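Local coordinates for protein collagen alpha-1(XX) chain (Homo sapiens, PDB 5KF4) that probably acts as a fibril-associated collagen of the extracellular matrix, represented here by its second fibronectin type III domain, at residues T15-S20 and V78-I83; S25-S30 and G94-A99. All coordinates share one frame; numbering follows the deposited sequence.

Contact 1: T15-S20 and V78-I83; sequences TSLVLS and VSVFPI
With CG of Leu-17 anti to the backbone N (chi1 -177°), this side chain extends from strand 15-20 toward strand 75-84, where Val-80 turns CG2 to the side of its own backbone N. The two methyls that meet, Leu-17 CD1 and Val-80 CG2, lie 3.7 Å apart, and the side chains pass at a slant. The contact spans the fibronectin type III beta-sandwich: 15-20 is an outermost strand of the three-stranded sheet, 78-83 belongs to an inner strand of the four-stranded one. The short strand segments come no closer than 9.7 Å between axes, at 141° between their chain directions, and no hydrogen bond links them. What the two segments share is apolar side-chain packing. Two residues on, Leu-19 follows a different torsion, with CG placed anti to its carbonyl carbon, and its CD2 reaches CB of Val-78 at a looser 4.3 Å. The other branch of Leu-17, CD2, comes no nearer than 4.4 Å, to Val-78 O. The two valines are buried, whereas the leucines of the outermost strand remain partly open. Leu-29 of strand 27-32 packs against Leu-17, Val-78 and Val-80. Just before Leu-17 the strand is distorted: Ser-16 has a positive phi, and pairing with strand 27-32 slips by one residue between Thr-15 and Val-18. The Ser-16 hydroxyl is hydrogen-bonded to Thr-32 OG1 and also folds back on the preceding peptide, OG giving a 2.7 Å hydrogen bond to Thr-15 O from above the carbonyl plane, at a C=O...OG angle of 98°.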
# COMPACT_ATOMS: atom_id res chain seq x y z
N THR A 15 -5.10 -7.82 -6.42
CA THR A 15 -6.48 -7.76 -5.95
C THR A 15 -6.59 -8.17 -4.49
O THR A 15 -5.62 -8.67 -3.91
CB THR A 15 -7.40 -8.66 -6.80
OG1 THR A 15 -6.89 -10.00 -6.82
CG2 THR A 15 -7.52 -8.13 -8.22
N SER A 16 -7.76 -7.92 -3.91
CA SER A 16 -8.12 -8.44 -2.59
C SER A 16 -7.15 -8.01 -1.50
O SER A 16 -6.41 -8.84 -0.96
CB SER A 16 -8.23 -9.97 -2.63
OG SER A 16 -6.96 -10.59 -2.53
N LEU A 17 -7.16 -6.72 -1.17
CA LEU A 17 -6.29 -6.20 -0.12
C LEU A 17 -6.76 -6.62 1.27
O LEU A 17 -7.92 -6.44 1.62
CB LEU A 17 -6.22 -4.67 -0.20
CG LEU A 17 -5.28 -4.00 0.80
CD1 LEU A 17 -3.84 -4.22 0.35
CD2 LEU A 17 -5.58 -2.53 0.95
N VAL A 18 -5.85 -7.19 2.05
CA VAL A 18 -6.16 -7.64 3.41
C VAL A 18 -5.26 -6.95 4.44
O VAL A 18 -4.05 -7.15 4.44
CB VAL A 18 -6.03 -9.17 3.55
CG1 VAL A 18 -6.45 -9.62 4.93
CG2 VAL A 18 -6.85 -9.88 2.48
N LEU A 19 -5.87 -6.16 5.32
CA LEU A 19 -5.13 -5.44 6.36
C LEU A 19 -5.33 -6.10 7.72
O LEU A 19 -6.40 -5.98 8.31
CB LEU A 19 -5.58 -3.97 6.42
CG LEU A 19 -5.63 -3.11 5.15
CD1 LEU A 19 -6.85 -3.41 4.29
CD2 LEU A 19 -5.60 -1.63 5.50
N SER A 20 -4.31 -6.81 8.20
CA SER A 20 -4.45 -7.58 9.44
C SER A 20 -3.30 -7.33 10.42
O SER A 20 -2.48 -6.43 10.20
CB SER A 20 -4.54 -9.07 9.13
OG SER A 20 -3.39 -9.53 8.46
N VAL A 78 -4.12 3.43 3.35
CA VAL A 78 -3.03 2.56 2.93
C VAL A 78 -3.20 2.15 1.47
O VAL A 78 -4.24 1.63 1.10
CB VAL A 78 -2.94 1.31 3.80
CG1 VAL A 78 -1.81 0.43 3.34
CG2 VAL A 78 -2.75 1.69 5.26
N SER A 79 -2.19 2.40 0.64
CA SER A 79 -2.30 2.15 -0.79
C SER A 79 -1.22 1.20 -1.32
O SER A 79 -0.08 1.22 -0.84
CB SER A 79 -2.26 3.46 -1.56
OG SER A 79 -3.33 4.31 -1.17
N VAL A 80 -1.59 0.39 -2.31
CA VAL A 80 -0.65 -0.51 -2.97
C VAL A 80 -0.61 -0.25 -4.47
O VAL A 80 -1.58 -0.50 -5.18
CB VAL A 80 -1.03 -1.98 -2.74
CG1 VAL A 80 -0.05 -2.90 -3.45
CG2 VAL A 80 -1.09 -2.29 -1.26
N PHE A 81 0.52 0.25 -4.96
CA PHE A 81 0.69 0.57 -6.38
C PHE A 81 1.63 -0.40 -7.06
O PHE A 81 2.78 -0.54 -6.66
CB PHE A 81 1.22 2.00 -6.54
CG PHE A 81 0.25 3.06 -6.12
CD1 PHE A 81 -0.67 3.58 -7.02
CD2 PHE A 81 0.26 3.55 -4.82
CE1 PHE A 81 -1.55 4.57 -6.63
CE2 PHE A 81 -0.63 4.54 -4.43
CZ PHE A 81 -1.54 5.05 -5.33
N PRO A 82 1.15 -1.09 -8.11
CA PRO A 82 2.06 -1.98 -8.84
C PRO A 82 3.01 -1.22 -9.75
O PRO A 82 2.59 -0.28 -10.43
CB PRO A 82 1.10 -2.86 -9.65
CG PRO A 82 -0.11 -2.01 -9.85
CD PRO A 82 -0.22 -1.09 -8.66
N ILE A 83 4.27 -1.65 -9.80
CA ILE A 83 5.25 -0.99 -10.66
C ILE A 83 5.78 -1.96 -11.72
O ILE A 83 6.55 -2.87 -11.42
CB ILE A 83 6.44 -0.42 -9.83
CG1 ILE A 83 5.95 0.50 -8.71
CG2 ILE A 83 7.43 0.29 -10.74
CD1 ILE A 83 5.17 1.70 -9.18

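Contact 2: S25-S30 and G94-A99; sequences SSIRLS and GLVTTA
Val-96 and Ile-27 meet between the two sheets of the fibronectin type III sandwich, strand 87-97 contributing the first and strand 27-32 the second. Segment 94-99 approaches the meeting point through Gly-94, which is bonded through its backbone to Val-78, and through Leu-95, whose side chain leaves the interior and lies on Glu-75. Val-96 then points inward. Its CG1 sits between the backbone N and the carbonyl carbon (chi1 56°), and this branch makes the touch: CG1 lies 3.8 Å from CD1 of Ile-27, the two side chains meeting tip to tip. The same methyl is 4.1 Å from Ile-27 CG2, so the forked isoleucine holds it with both branches. Thr-97 faces away again, with its side chain on Glu-75, and the strand ends there. Thr-98 turns back inward and is two-sided. Its methyl CG2 comes within 4.3 Å of Ile-27 CG2, a loose contact, while its buried hydroxyl is satisfied beyond the two segments by hydrogen bonds with Ala-71 O and Thr-74 N. The methyl thus packs on the core, and the hydroxyl ties the residue just after strand 87-97 to residues 71-74, which precede strand 75-84. No hydrogen bond crosses between 25-30 and 94-99 themselves. Ile-27, buried, is further enclosed by Val-22, Leu-67 and Leu-70, and Val-96 also rests on Val-22. In the fold, strand 27-32 is the middle strand of its sheet, flanked by 15-20 and 64-67, whereas 87-97 is outermost in the opposing sheet, next to 75-84.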
# COMPACT_ATOMS: atom_id res chain seq x y z
N SER A 25 1.51 -0.04 16.60
CA SER A 25 2.50 0.60 15.74
C SER A 25 2.68 -0.07 14.37
O SER A 25 3.48 0.38 13.56
CB SER A 25 3.85 0.64 16.46
OG SER A 25 4.36 -0.66 16.67
N SER A 26 1.93 -1.14 14.12
CA SER A 26 2.10 -1.90 12.88
C SER A 26 0.79 -2.46 12.32
O SER A 26 -0.16 -2.73 13.06
CB SER A 26 3.08 -3.06 13.09
OG SER A 26 2.42 -4.15 13.73
N ILE A 27 0.75 -2.63 11.01
CA ILE A 27 -0.32 -3.38 10.37
C ILE A 27 0.30 -4.31 9.33
O ILE A 27 1.41 -4.07 8.86
CB ILE A 27 -1.36 -2.49 9.65
CG1 ILE A 27 -0.75 -1.86 8.39
CG2 ILE A 27 -1.96 -1.46 10.61
CD1 ILE A 27 -1.78 -1.45 7.35
N ARG A 28 -0.40 -5.38 8.98
CA ARG A 28 0.09 -6.18 7.88
C ARG A 28 -0.76 -5.91 6.66
O ARG A 28 -1.97 -5.74 6.75
CB ARG A 28 0.09 -7.68 8.19
CG ARG A 28 1.29 -8.36 7.56
CD ARG A 28 1.38 -9.85 7.86
NE ARG A 28 2.71 -10.25 8.30
CZ ARG A 28 3.84 -10.11 7.60
NH1 ARG A 28 4.99 -10.52 8.12
NH2 ARG A 28 3.83 -9.55 6.39
N LEU A 29 -0.10 -5.88 5.51
CA LEU A 29 -0.77 -5.64 4.25
C LEU A 29 -0.68 -6.89 3.42
O LEU A 29 0.37 -7.52 3.34
CB LEU A 29 -0.12 -4.46 3.53
CG LEU A 29 -1.02 -3.61 2.64
CD1 LEU A 29 -2.25 -3.16 3.42
CD2 LEU A 29 -0.22 -2.43 2.14
N SER A 30 -1.80 -7.27 2.80
CA SER A 30 -1.82 -8.47 1.98
C SER A 30 -2.69 -8.25 0.75
O SER A 30 -3.73 -7.61 0.82
CB SER A 30 -2.31 -9.67 2.79
OG SER A 30 -1.26 -10.24 3.55
N GLY A 94 -7.38 1.02 1.52
CA GLY A 94 -8.32 0.86 2.61
C GLY A 94 -7.93 1.65 3.84
O GLY A 94 -6.79 2.10 3.97
N LEU A 95 -8.87 1.81 4.76
CA LEU A 95 -8.63 2.53 6.00
C LEU A 95 -8.48 1.54 7.15
O LEU A 95 -9.28 0.63 7.30
CB LEU A 95 -9.76 3.51 6.30
CG LEU A 95 -9.98 4.68 5.35
CD1 LEU A 95 -11.32 5.33 5.64
CD2 LEU A 95 -8.85 5.70 5.48
N VAL A 96 -7.45 1.74 7.96
CA VAL A 96 -7.29 0.96 9.18
C VAL A 96 -6.83 1.85 10.33
O VAL A 96 -5.96 2.71 10.17
CB VAL A 96 -6.28 -0.20 8.97
CG1 VAL A 96 -4.94 0.32 8.48
CG2 VAL A 96 -6.12 -1.00 10.25
N THR A 97 -7.45 1.67 11.49
CA THR A 97 -7.07 2.42 12.68
C THR A 97 -6.25 1.52 13.59
O THR A 97 -6.70 0.42 13.95
CB THR A 97 -8.30 2.97 13.45
OG1 THR A 97 -9.00 3.91 12.62
CG2 THR A 97 -7.87 3.67 14.72
N THR A 98 -5.05 1.96 13.95
CA THR A 98 -4.17 1.16 14.80
C THR A 98 -4.75 1.03 16.22
O THR A 98 -5.52 1.88 16.67
CB THR A 98 -2.74 1.76 14.88
OG1 THR A 98 -2.79 3.12 15.34
CG2 THR A 98 -2.06 1.74 13.53
N ALA A 99 -4.39 -0.06 16.89
CA ALA A 99 -4.81 -0.30 18.26
C ALA A 99 -4.34 0.82 19.19
O ALA A 99 -3.36 1.51 18.89
CB ALA A 99 -4.27 -1.65 18.73

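Both contacts bridge the same two sheets, and their centres lie 11 Å apart along one hydrophobic core. Contact 1 joins strand 15-20 to 75-84, contact 2 joins 27-32 to 87-97, so the first strands of the two contacts are neighbours in one sheet and the second strands neighbours in the other. Two probable backbone hydrogen bonds, Arg-28 N to Ser-20 O at 2.6 Å and Val-18 N to Ser-30 O at 2.5 Å, couple the former pair. Inside the core, Leu-19 CD2 lies 3.6 Å from Val-96 CG1 and Ile-27 CD1 lies 3.9 Å from Val-78 CG2. These crossed contacts merge the two patches.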